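Local coordinates for protein aminotransferase, class I (Staphylococcus aureus, PDB 2O1B) that probably transfers amino groups between aspartate or related amino acids and 2-oxo acids, as a dimeric pyridoxal-5'-phosphate enzyme of fold type I, at residues Y116-K119 with N120-A124; Y249-S252 with K253-M257; M271-A274 with L275-Y278; A284-F287 with G288-D292. All blocks are in the same frame, centred on the assembly; numbering follows the deposited sequence.

In the fold
Along the chain the four contacts follow one another without overlap. Contact 1 opens helix 118-129, directly after edge strand 112-115 of the seven-stranded mixed sheet, and contact 2 leaves the end of strand 245-250 of that sheet; their centres are about 14 Å apart, they touch through T118 and S250, and both bind the same PLP. Contact 3, on helix 269-282, packs its L275 and Y278 against A124 of contact 1, the centres being about 12 Å apart. Contact 4 starts helix 288-300, and its loop meets the hydroxyl end of Y116. All four reach the second subunit, so cofactor site and dimer interface are built from neighbouring pieces of the large domain.

Contact 1: residues Y116-K119 with N120-A124; sequences YGTK and NGLVA. With PLP (pyridoxal-5'-phosphate), chain B.
T118 and L122 meet one turn apart at the start of helix 118-129, and both also touch the cofactor. Backbone bonds set the first turn: L122 N donates to T118 O at 2.8 Å, nearly along the C=O axis, and V123 N donates to K119 O at 2.9 Å. Before them, the bond from N120 N to G117 O is weak, and a water donates to Y116 O and accepts weakly from N120 N.

The phosphate is gripped by donors at the amino end of the helix. T118 N reaches PLP O3P at 2.9 Å (N-H...O 156°), and K119 N reaches PLP O2P at 3.0 Å. The hydroxyl of T118 sits between its own N and carbonyl carbon (chi1 64°), which turns OG1 to the phosphate, 2.8 Å from PLP O3P, a weak bond whose proton could also be claimed by another oxygen of the group. A further polar link leaves the site: K119 holds its chain extended, with CG anti to N, carrying NZ to hydrogen bonds with the carbonyl oxygens of T280 and N283 of the second subunit.

The apolar contact is made by L122, whose CD1 lies 3.6 Å from PLP C6 of the pyridine ring. Y116 and N120 run side by side.

Phosphate binding by the backbone N-H groups of a helix start is a hallmark of fold-type I PLP enzymes. The partial positive charge of the helix end would probably offset part of the phosphate's negative charge, while the same turn ties the site to the dimer interface.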
loop_
_atom_site.group_PDB
_atom_site.type_symbol
_atom_site.label_atom_id
_atom_site.label_comp_id
_atom_site.label_asym_id
_atom_site.label_seq_id
_atom_site.Cartn_x
_atom_site.Cartn_y
_atom_site.Cartn_z
ATOM N N TYR A 116 -1.009 6.267 0.554
ATOM C CA TYR A 116 -1.399 5.340 1.618
ATOM C C TYR A 116 -0.336 5.367 2.724
ATOM O O TYR A 116 0.346 4.364 2.981
ATOM C CB TYR A 116 -1.538 3.927 1.045
ATOM C CG TYR A 116 -2.494 3.841 -0.124
ATOM C CD1 TYR A 116 -3.832 3.522 0.075
ATOM C CD2 TYR A 116 -2.060 4.083 -1.433
ATOM C CE1 TYR A 116 -4.723 3.443 -0.994
ATOM C CE2 TYR A 116 -2.943 4.010 -2.513
ATOM C CZ TYR A 116 -4.275 3.695 -2.284
ATOM O OH TYR A 116 -5.164 3.609 -3.334
ATOM N N GLY A 117 -0.206 6.528 3.363
ATOM C CA GLY A 117 0.950 6.851 4.193
ATOM C C GLY A 117 2.063 7.252 3.251
ATOM O O GLY A 117 2.230 6.628 2.201
ATOM N N THR A 118 2.834 8.276 3.616
ATOM C CA THR A 118 3.855 8.817 2.714
ATOM C C THR A 118 5.004 7.862 2.435
ATOM O O THR A 118 5.605 7.930 1.365
ATOM C CB THR A 118 4.429 10.189 3.170
ATOM O OG1 THR A 118 5.135 10.069 4.418
ATOM C CG2 THR A 118 3.316 11.210 3.292
ATOM N N LYS A 119 5.318 6.985 3.389
ATOM C CA LYS A 119 6.378 5.998 3.179
ATOM C C LYS A 119 6.142 5.246 1.862
ATOM O O LYS A 119 7.046 5.112 1.030
ATOM C CB LYS A 119 6.480 5.035 4.366
ATOM C CG LYS A 119 7.616 4.017 4.231
ATOM C CD LYS A 119 7.574 2.966 5.328
ATOM C CE LYS A 119 8.692 1.932 5.122
ATOM N NZ LYS A 119 8.944 1.143 6.366
ATOM N N ASN A 120 4.909 4.792 1.668
ATOM C CA ASN A 120 4.531 4.068 0.459
ATOM C C ASN A 120 4.788 4.863 -0.825
ATOM O O ASN A 120 5.274 4.299 -1.822
ATOM C CB ASN A 120 3.060 3.647 0.538
ATOM C CG ASN A 120 2.686 2.625 -0.513
ATOM O OD1 ASN A 120 3.129 1.466 -0.471
ATOM N ND2 ASN A 120 1.861 3.043 -1.468
ATOM N N GLY A 121 4.457 6.156 -0.807
ATOM C CA GLY A 121 4.661 7.017 -1.976
ATOM C C GLY A 121 6.113 7.397 -2.199
ATOM O O GLY A 121 6.603 7.385 -3.338
ATOM N N LEU A 122 6.811 7.721 -1.110
ATOM C CA LEU A 122 8.238 8.034 -1.167
ATOM C C LEU A 122 9.034 6.885 -1.742
ATOM O O LEU A 122 9.901 7.104 -2.580
ATOM C CB LEU A 122 8.793 8.416 0.215
ATOM C CG LEU A 122 8.341 9.773 0.777
ATOM C CD1 LEU A 122 8.424 9.795 2.295
ATOM C CD2 LEU A 122 9.141 10.922 0.173
ATOM N N VAL A 123 8.754 5.658 -1.299
ATOM C CA VAL A 123 9.529 4.511 -1.817
ATOM C C VAL A 123 9.101 4.116 -3.248
ATOM O O VAL A 123 9.850 3.449 -3.961
ATOM C CB VAL A 123 9.596 3.278 -0.829
ATOM C CG1 VAL A 123 10.028 3.693 0.589
ATOM C CG2 VAL A 123 8.306 2.556 -0.767
ATOM N N ALA A 124 7.915 4.558 -3.673
ATOM C CA ALA A 124 7.403 4.278 -5.026
ATOM C C ALA A 124 8.013 5.168 -6.116
ATOM O O ALA A 124 8.181 4.721 -7.264
ATOM C CB ALA A 124 5.869 4.358 -5.051
HETATM N N1 PLP B . 9.644 10.893 5.879
HETATM C C2 PLP B . 10.151 11.369 7.075
HETATM C C2A PLP B . 11.292 12.348 7.052
HETATM C C3 PLP B . 9.560 10.949 8.268
HETATM O O3 PLP B . 10.022 11.393 9.474
HETATM C C4 PLP B . 8.481 10.054 8.243
HETATM C C4A PLP B . 7.552 10.061 9.421
HETATM C C5 PLP B . 7.992 9.570 7.028
HETATM C C6 PLP B . 8.587 9.997 5.841
HETATM C C5A PLP B . 6.840 8.575 6.972
HETATM O O4P PLP B . 5.588 9.171 7.257
HETATM P P PLP B . 4.216 8.337 7.082
HETATM O O1P PLP B . 3.659 8.001 8.456
HETATM O O2P PLP B . 4.547 7.088 6.310
HETATM O O3P PLP B . 3.253 9.218 6.338
HETATM O O HOH W 1 2.723 3.637 3.984
#

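Contact 2: residues Y249-S252 with K253-M257; sequences YSLS and KGYNM. With PLP (pyridoxal-5'-phosphate), chain B.
The ring of Y255 turns an edge to L251: the backbone CA of L251 lies in the ring plane, L251 O is also at this edge, and L251 CG comes to 3.7 Å from Y255 CD1. The other flat group, the pyridine of PLP, is covalently joined through C4A to K253, consistent with the internal aldimine of fold-type I aminotransferases, although the modelled 1.8 Å between K253 NZ and PLP C4A is too long for an imine and is doubtful in detail.

The loop after strand 245-250 folds back on itself. Y255 N donates to L251 O from above the carbonyl plane, and M257 N donates to S252 O at 2.9 Å, lying 23° off the plane of the S252 carbonyl. Selenomethionine M257 runs alongside L251, with SE 4.1 Å from L251 CD2, while A297 of helix 288-300 packs on both.

An ST turn opens the loop: S250 OG, anti to its N (chi1 177°), accepts from S252 N at 3.0 Å and donates to PLP O3P. K253 NZ is also hydrogen-bonded to the hydroxyl of Y223, and Y81 of the second subunit packs on S252 and K253. A water bridges S250 O and G254 N across the bend. A second water donates to both S252 OG and M257 O, while S252 OG itself donates to PLP O1P at 2.6 Å.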
loop_
_atom_site.group_PDB
_atom_site.type_symbol
_atom_site.label_atom_id
_atom_site.label_comp_id
_atom_site.label_asym_id
_atom_site.label_seq_id
_atom_site.Cartn_x
_atom_site.Cartn_y
_atom_site.Cartn_z
ATOM N N TYR A 249 3.489 15.263 1.637
ATOM C CA TYR A 249 3.019 15.772 2.918
ATOM C C TYR A 249 2.292 14.655 3.652
ATOM O O TYR A 249 1.490 13.947 3.039
ATOM C CB TYR A 249 2.064 16.948 2.689
ATOM C CG TYR A 249 1.731 17.714 3.953
ATOM C CD1 TYR A 249 2.506 18.817 4.345
ATOM C CD2 TYR A 249 0.657 17.331 4.771
ATOM C CE1 TYR A 249 2.225 19.513 5.533
ATOM C CE2 TYR A 249 0.365 18.024 5.951
ATOM C CZ TYR A 249 1.161 19.104 6.327
ATOM O OH TYR A 249 0.880 19.779 7.494
ATOM N N SER A 250 2.557 14.514 4.956
ATOM C CA SER A 250 1.964 13.455 5.764
ATOM C C SER A 250 1.029 14.016 6.824
ATOM O O SER A 250 1.310 15.061 7.405
ATOM C CB SER A 250 3.055 12.634 6.462
ATOM O OG SER A 250 2.461 11.649 7.293
ATOM N N LEU A 251 -0.076 13.317 7.076
ATOM C CA LEU A 251 -0.945 13.632 8.228
ATOM C C LEU A 251 -0.506 12.978 9.555
ATOM O O LEU A 251 -1.048 13.281 10.630
ATOM C CB LEU A 251 -2.400 13.268 7.917
ATOM C CG LEU A 251 -3.171 14.161 6.930
ATOM C CD1 LEU A 251 -2.829 13.874 5.477
ATOM C CD2 LEU A 251 -4.671 14.002 7.149
ATOM N N SER A 252 0.481 12.092 9.476
ATOM C CA SER A 252 0.932 11.313 10.638
ATOM C C SER A 252 1.358 12.134 11.848
ATOM O O SER A 252 0.820 11.956 12.952
ATOM C CB SER A 252 2.080 10.377 10.245
ATOM O OG SER A 252 1.626 9.347 9.394
ATOM N N LYS A 253 2.333 13.023 11.655
ATOM C CA LYS A 253 2.907 13.746 12.796
ATOM C C LYS A 253 2.113 14.986 13.139
ATOM O O LYS A 253 1.749 15.185 14.292
ATOM C CB LYS A 253 4.383 14.088 12.576
ATOM C CG LYS A 253 5.289 12.912 12.865
ATOM C CD LYS A 253 5.873 12.365 11.596
ATOM C CE LYS A 253 6.518 11.039 11.884
ATOM N NZ LYS A 253 7.710 10.866 11.013
ATOM N N GLY A 254 1.821 15.796 12.128
ATOM C CA GLY A 254 1.007 16.995 12.325
ATOM C C GLY A 254 -0.298 16.760 13.068
ATOM O O GLY A 254 -0.646 17.533 13.965
ATOM N N TYR A 255 -1.018 15.692 12.706
ATOM C CA TYR A 255 -2.373 15.459 13.233
ATOM C C TYR A 255 -2.485 14.298 14.232
ATOM O O TYR A 255 -3.594 13.954 14.668
ATOM C CB TYR A 255 -3.397 15.283 12.091
ATOM C CG TYR A 255 -3.497 16.450 11.130
ATOM C CD1 TYR A 255 -2.878 16.403 9.872
ATOM C CD2 TYR A 255 -4.192 17.600 11.476
ATOM C CE1 TYR A 255 -2.972 17.480 8.979
ATOM C CE2 TYR A 255 -4.280 18.678 10.600
ATOM C CZ TYR A 255 -3.676 18.609 9.356
ATOM O OH TYR A 255 -3.783 19.678 8.503
ATOM N N ASN A 256 -1.348 13.724 14.629
ATOM C CA ASN A 256 -1.343 12.556 15.524
ATOM C C ASN A 256 -2.180 11.421 14.920
ATOM O O ASN A 256 -3.049 10.846 15.576
ATOM C CB ASN A 256 -1.829 12.918 16.941
ATOM C CG ASN A 256 -0.862 13.826 17.685
ATOM O OD1 ASN A 256 0.280 14.020 17.264
ATOM N ND2 ASN A 256 -1.317 14.386 18.801
HETATM N N MSE A 257 -1.908 11.136 13.650
HETATM C CA MSE A 257 -2.652 10.136 12.880
HETATM C C MSE A 257 -1.700 9.129 12.239
HETATM O O MSE A 257 -1.982 8.605 11.156
HETATM C CB MSE A 257 -3.470 10.819 11.783
HETATM C CG MSE A 257 -4.634 11.689 12.281
HETATM SE SE MSE A 257 -5.598 12.598 10.843
HETATM C CE MSE A 257 -6.407 11.058 9.942
HETATM N N1 PLP B . 9.644 10.893 5.879
HETATM C C2 PLP B . 10.151 11.369 7.075
HETATM C C2A PLP B . 11.292 12.348 7.052
HETATM C C3 PLP B . 9.560 10.949 8.268
HETATM O O3 PLP B . 10.022 11.393 9.474
HETATM C C4 PLP B . 8.481 10.054 8.243
HETATM C C4A PLP B . 7.552 10.061 9.421
HETATM C C5 PLP B . 7.992 9.570 7.028
HETATM C C6 PLP B . 8.587 9.997 5.841
HETATM C C5A PLP B . 6.840 8.575 6.972
HETATM O O4P PLP B . 5.588 9.171 7.257
HETATM P P PLP B . 4.216 8.337 7.082
HETATM O O1P PLP B . 3.659 8.001 8.456
HETATM O O2P PLP B . 4.547 7.088 6.310
HETATM O O3P PLP B . 3.253 9.218 6.338
HETATM O O HOH W 2 3.263 14.789 9.539
HETATM O O HOH W 3 -0.826 8.468 8.741
#

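Contact 3: residues M271-A274 with L275-Y278; sequences MIQA and LKKY
Q273 and K276 lie side by side and point the same way, three residues apart on the alpha-helix 269-282, which packs on strands 112-115, 216-220 and 245-250 of the large domain's mixed sheet. The K276 methylene CD rests beside the amide of Q273, 3.7 Å from Q273 NE2. Q273 folds at its second torsion (chi2 -46°), which brings the amide round toward K276. Both polar ends also reach the same loop: Q273 NE2 and K276 NZ each donate to E109 O.

K276 also meets I272, whose side chain runs at a slant to it; I272 CG2 is 4.0 Å from K276 CD. The I272 side chain also touches C113 and I246, strand residues of the sheet, as does L275. K276 CG comes within 3.3 Å of I272 O.

Four consecutive backbone bonds, each from N of residue i+4 to O of residue i, hold the turn, from L275 N to M271 O through Y278 N to A274 O. The bond from K276 N to I272 O measures 2.9 Å. On the side turned to the second subunit, K277 and Y278 both hold CG anti to N. There K277 NZ forms a salt bridge with D31 of that subunit, and Y278 packs against its own counterpart. A single water accepts from K276 NZ and donates to Q273 OE1, 2.8 Å from each.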
loop_
_atom_site.group_PDB
_atom_site.type_symbol
_atom_site.label_atom_id
_atom_site.label_comp_id
_atom_site.label_asym_id
_atom_site.label_seq_id
_atom_site.Cartn_x
_atom_site.Cartn_y
_atom_site.Cartn_z
HETATM N N MSE A 271 5.377 13.809 -12.824
HETATM C CA MSE A 271 5.688 12.957 -11.687
HETATM C C MSE A 271 4.435 12.499 -10.967
HETATM O O MSE A 271 4.336 11.340 -10.574
HETATM C CB MSE A 271 6.618 13.678 -10.709
HETATM C CG MSE A 271 7.962 14.011 -11.321
HETATM SE SE MSE A 271 9.077 15.057 -10.135
HETATM C CE MSE A 271 9.619 13.613 -8.964
ATOM N N ILE A 272 3.485 13.411 -10.781
ATOM C CA ILE A 272 2.221 13.043 -10.156
ATOM C C ILE A 272 1.476 12.001 -11.004
ATOM O O ILE A 272 0.953 11.015 -10.478
ATOM C CB ILE A 272 1.347 14.286 -9.895
ATOM C CG1 ILE A 272 2.008 15.186 -8.831
ATOM C CG2 ILE A 272 -0.080 13.895 -9.505
ATOM C CD1 ILE A 272 2.269 14.496 -7.485
ATOM N N GLN A 273 1.442 12.204 -12.314
ATOM C CA GLN A 273 0.712 11.276 -13.179
ATOM C C GLN A 273 1.328 9.875 -13.160
ATOM O O GLN A 273 0.595 8.893 -13.216
ATOM C CB GLN A 273 0.549 11.816 -14.605
ATOM C CG GLN A 273 -0.418 13.020 -14.743
ATOM C CD GLN A 273 -1.739 12.852 -13.987
ATOM O OE1 GLN A 273 -2.509 11.915 -14.233
ATOM N NE2 GLN A 273 -2.011 13.778 -13.072
ATOM N N ALA A 274 2.659 9.791 -13.066
ATOM C CA ALA A 274 3.360 8.499 -12.977
ATOM C C ALA A 274 3.005 7.786 -11.669
ATOM O O ALA A 274 2.683 6.594 -11.671
ATOM C CB ALA A 274 4.872 8.688 -13.100
ATOM N N LEU A 275 3.052 8.517 -10.558
ATOM C CA LEU A 275 2.609 7.964 -9.278
ATOM C C LEU A 275 1.171 7.463 -9.338
ATOM O O LEU A 275 0.896 6.347 -8.909
ATOM C CB LEU A 275 2.740 8.986 -8.158
ATOM C CG LEU A 275 4.058 9.019 -7.410
ATOM C CD1 LEU A 275 4.108 10.268 -6.530
ATOM C CD2 LEU A 275 4.241 7.738 -6.583
ATOM N N LYS A 276 0.269 8.292 -9.868
ATOM C CA LYS A 276 -1.144 7.924 -10.010
ATOM C C LYS A 276 -1.278 6.635 -10.830
ATOM O O LYS A 276 -1.980 5.720 -10.435
ATOM C CB LYS A 276 -1.953 9.060 -10.654
ATOM C CG LYS A 276 -2.138 10.289 -9.763
ATOM C CD LYS A 276 -2.997 11.342 -10.439
ATOM C CE LYS A 276 -4.481 10.955 -10.384
ATOM N NZ LYS A 276 -5.392 12.000 -10.930
ATOM N N LYS A 277 -0.586 6.551 -11.961
ATOM C CA LYS A 277 -0.624 5.321 -12.746
ATOM C C LYS A 277 -0.120 4.110 -11.939
ATOM O O LYS A 277 -0.712 3.026 -11.971
ATOM C CB LYS A 277 0.176 5.462 -14.043
ATOM C CG LYS A 277 -0.102 4.326 -14.992
ATOM C CD LYS A 277 0.825 4.311 -16.175
ATOM C CE LYS A 277 0.825 2.933 -16.804
ATOM N NZ LYS A 277 -0.551 2.376 -16.944
ATOM N N TYR A 278 0.973 4.296 -11.216
ATOM C CA TYR A 278 1.533 3.217 -10.414
ATOM C C TYR A 278 0.512 2.716 -9.402
ATOM O O TYR A 278 0.360 1.507 -9.212
ATOM C CB TYR A 278 2.777 3.704 -9.679
ATOM C CG TYR A 278 3.411 2.665 -8.778
ATOM C CD1 TYR A 278 3.208 2.690 -7.398
ATOM C CD2 TYR A 278 4.210 1.656 -9.307
ATOM C CE1 TYR A 278 3.803 1.744 -6.570
ATOM C CE2 TYR A 278 4.794 0.701 -8.486
ATOM C CZ TYR A 278 4.592 0.753 -7.124
ATOM O OH TYR A 278 5.187 -0.190 -6.321
HETATM O O HOH W 4 -5.276 12.230 -13.686
#

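Contact 4: residues A284-F287 with G288-D292; sequences AGMF and GALQD
The methyl of A289 is a small bump set over one face of the F287 ring, off-centre toward the rim; its CB lies 4.0 Å from the ring centroid and 19° off the normal, a CH-pi contact. F287 places its ring there by holding CG anti to N (chi1 -171°), so that the ring folds over the first helical turn. Its CB meets L290 CB at 3.9 Å, the two side chains crossing at about a right angle.

M286 fills the groove between L290 and Q291. Its CG, anti to N, comes to 3.7 Å from Q291 CG; the extended second torsion carries M286 SE to 4.0 Å from L290 CD2, and the bend at the third turns the methyl aside.

F287 is the N-cap residue of helix 288-300, with Q291 N bonded to F287 O in the carbonyl plane. The extended side chain of Q291 reaches toward the residue before the cap: Q291 NE2 donates to M286 O at 2.9 Å, approaching from above the carbonyl plane, while the acceptor stays close to the amide plane. The other end of that amide, Q291 OE1, accepts from K87 N, so both ends of the group are tied.

F69 of helix 63-72 packs on A289 and L290, and L73 on F287 and A289. From the second subunit, F260 meets the F287 ring with planes about 30° apart, and G259 touches the same side chain.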
loop_
_atom_site.group_PDB
_atom_site.type_symbol
_atom_site.label_atom_id
_atom_site.label_comp_id
_atom_site.label_asym_id
_atom_site.label_seq_id
_atom_site.Cartn_x
_atom_site.Cartn_y
_atom_site.Cartn_z
ATOM N N ALA A 284 -6.332 -0.181 -5.158
ATOM C CA ALA A 284 -7.698 -0.067 -5.648
ATOM C C ALA A 284 -8.439 1.068 -4.942
ATOM O O ALA A 284 -9.648 0.984 -4.711
ATOM C CB ALA A 284 -8.440 -1.395 -5.448
ATOM N N GLY A 285 -7.711 2.132 -4.606
ATOM C CA GLY A 285 -8.319 3.286 -3.950
ATOM C C GLY A 285 -8.148 3.263 -2.443
ATOM O O GLY A 285 -7.861 2.212 -1.856
HETATM N N MSE A 286 -8.321 4.429 -1.818
HETATM C CA MSE A 286 -8.243 4.555 -0.370
HETATM C C MSE A 286 -9.620 4.391 0.278
HETATM O O MSE A 286 -10.624 4.899 -0.226
HETATM C CB MSE A 286 -7.634 5.906 0.028
HETATM C CG MSE A 286 -7.603 6.145 1.528
HETATM SE SE MSE A 286 -6.640 7.758 2.040
HETATM C CE MSE A 286 -4.864 7.148 1.497
ATOM N N PHE A 287 -9.638 3.699 1.415
ATOM C CA PHE A 287 -10.824 3.565 2.257
ATOM C C PHE A 287 -11.568 4.894 2.333
ATOM O O PHE A 287 -10.996 5.901 2.733
ATOM C CB PHE A 287 -10.379 3.092 3.647
ATOM C CG PHE A 287 -11.506 2.688 4.575
ATOM C CD1 PHE A 287 -12.748 2.270 4.088
ATOM C CD2 PHE A 287 -11.290 2.676 5.959
ATOM C CE1 PHE A 287 -13.773 1.881 4.966
ATOM C CE2 PHE A 287 -12.313 2.285 6.844
ATOM C CZ PHE A 287 -13.550 1.883 6.344
ATOM N N GLY A 288 -12.832 4.898 1.921
ATOM C CA GLY A 288 -13.623 6.121 1.906
ATOM C C GLY A 288 -13.715 6.817 3.258
ATOM O O GLY A 288 -13.607 8.037 3.334
ATOM N N ALA A 289 -13.931 6.045 4.319
ATOM C CA ALA A 289 -14.033 6.602 5.681
ATOM C C ALA A 289 -12.704 7.220 6.152
ATOM O O ALA A 289 -12.699 8.235 6.850
ATOM C CB ALA A 289 -14.512 5.551 6.651
ATOM N N LEU A 290 -11.583 6.610 5.766
ATOM C CA LEU A 290 -10.266 7.203 6.012
ATOM C C LEU A 290 -10.114 8.508 5.238
ATOM O O LEU A 290 -9.553 9.488 5.744
ATOM C CB LEU A 290 -9.135 6.223 5.668
ATOM C CG LEU A 290 -7.690 6.731 5.827
ATOM C CD1 LEU A 290 -7.395 7.256 7.250
ATOM C CD2 LEU A 290 -6.663 5.655 5.412
ATOM N N GLN A 291 -10.620 8.536 4.009
ATOM C CA GLN A 291 -10.594 9.780 3.226
ATOM C C GLN A 291 -11.377 10.906 3.914
ATOM O O GLN A 291 -10.907 12.044 3.978
ATOM C CB GLN A 291 -11.131 9.551 1.811
ATOM C CG GLN A 291 -10.248 8.691 0.900
ATOM C CD GLN A 291 -10.725 8.748 -0.530
ATOM O OE1 GLN A 291 -10.775 9.827 -1.126
ATOM N NE2 GLN A 291 -11.095 7.597 -1.089
ATOM N N ASP A 292 -12.559 10.589 4.441
ATOM C CA ASP A 292 -13.397 11.583 5.129
ATOM C C ASP A 292 -12.739 12.150 6.400
ATOM O O ASP A 292 -12.805 13.361 6.658
ATOM C CB ASP A 292 -14.783 10.982 5.457
ATOM C CG ASP A 292 -15.633 10.750 4.202
ATOM O OD1 ASP A 292 -15.177 11.151 3.108
ATOM O OD2 ASP A 292 -16.738 10.161 4.292
#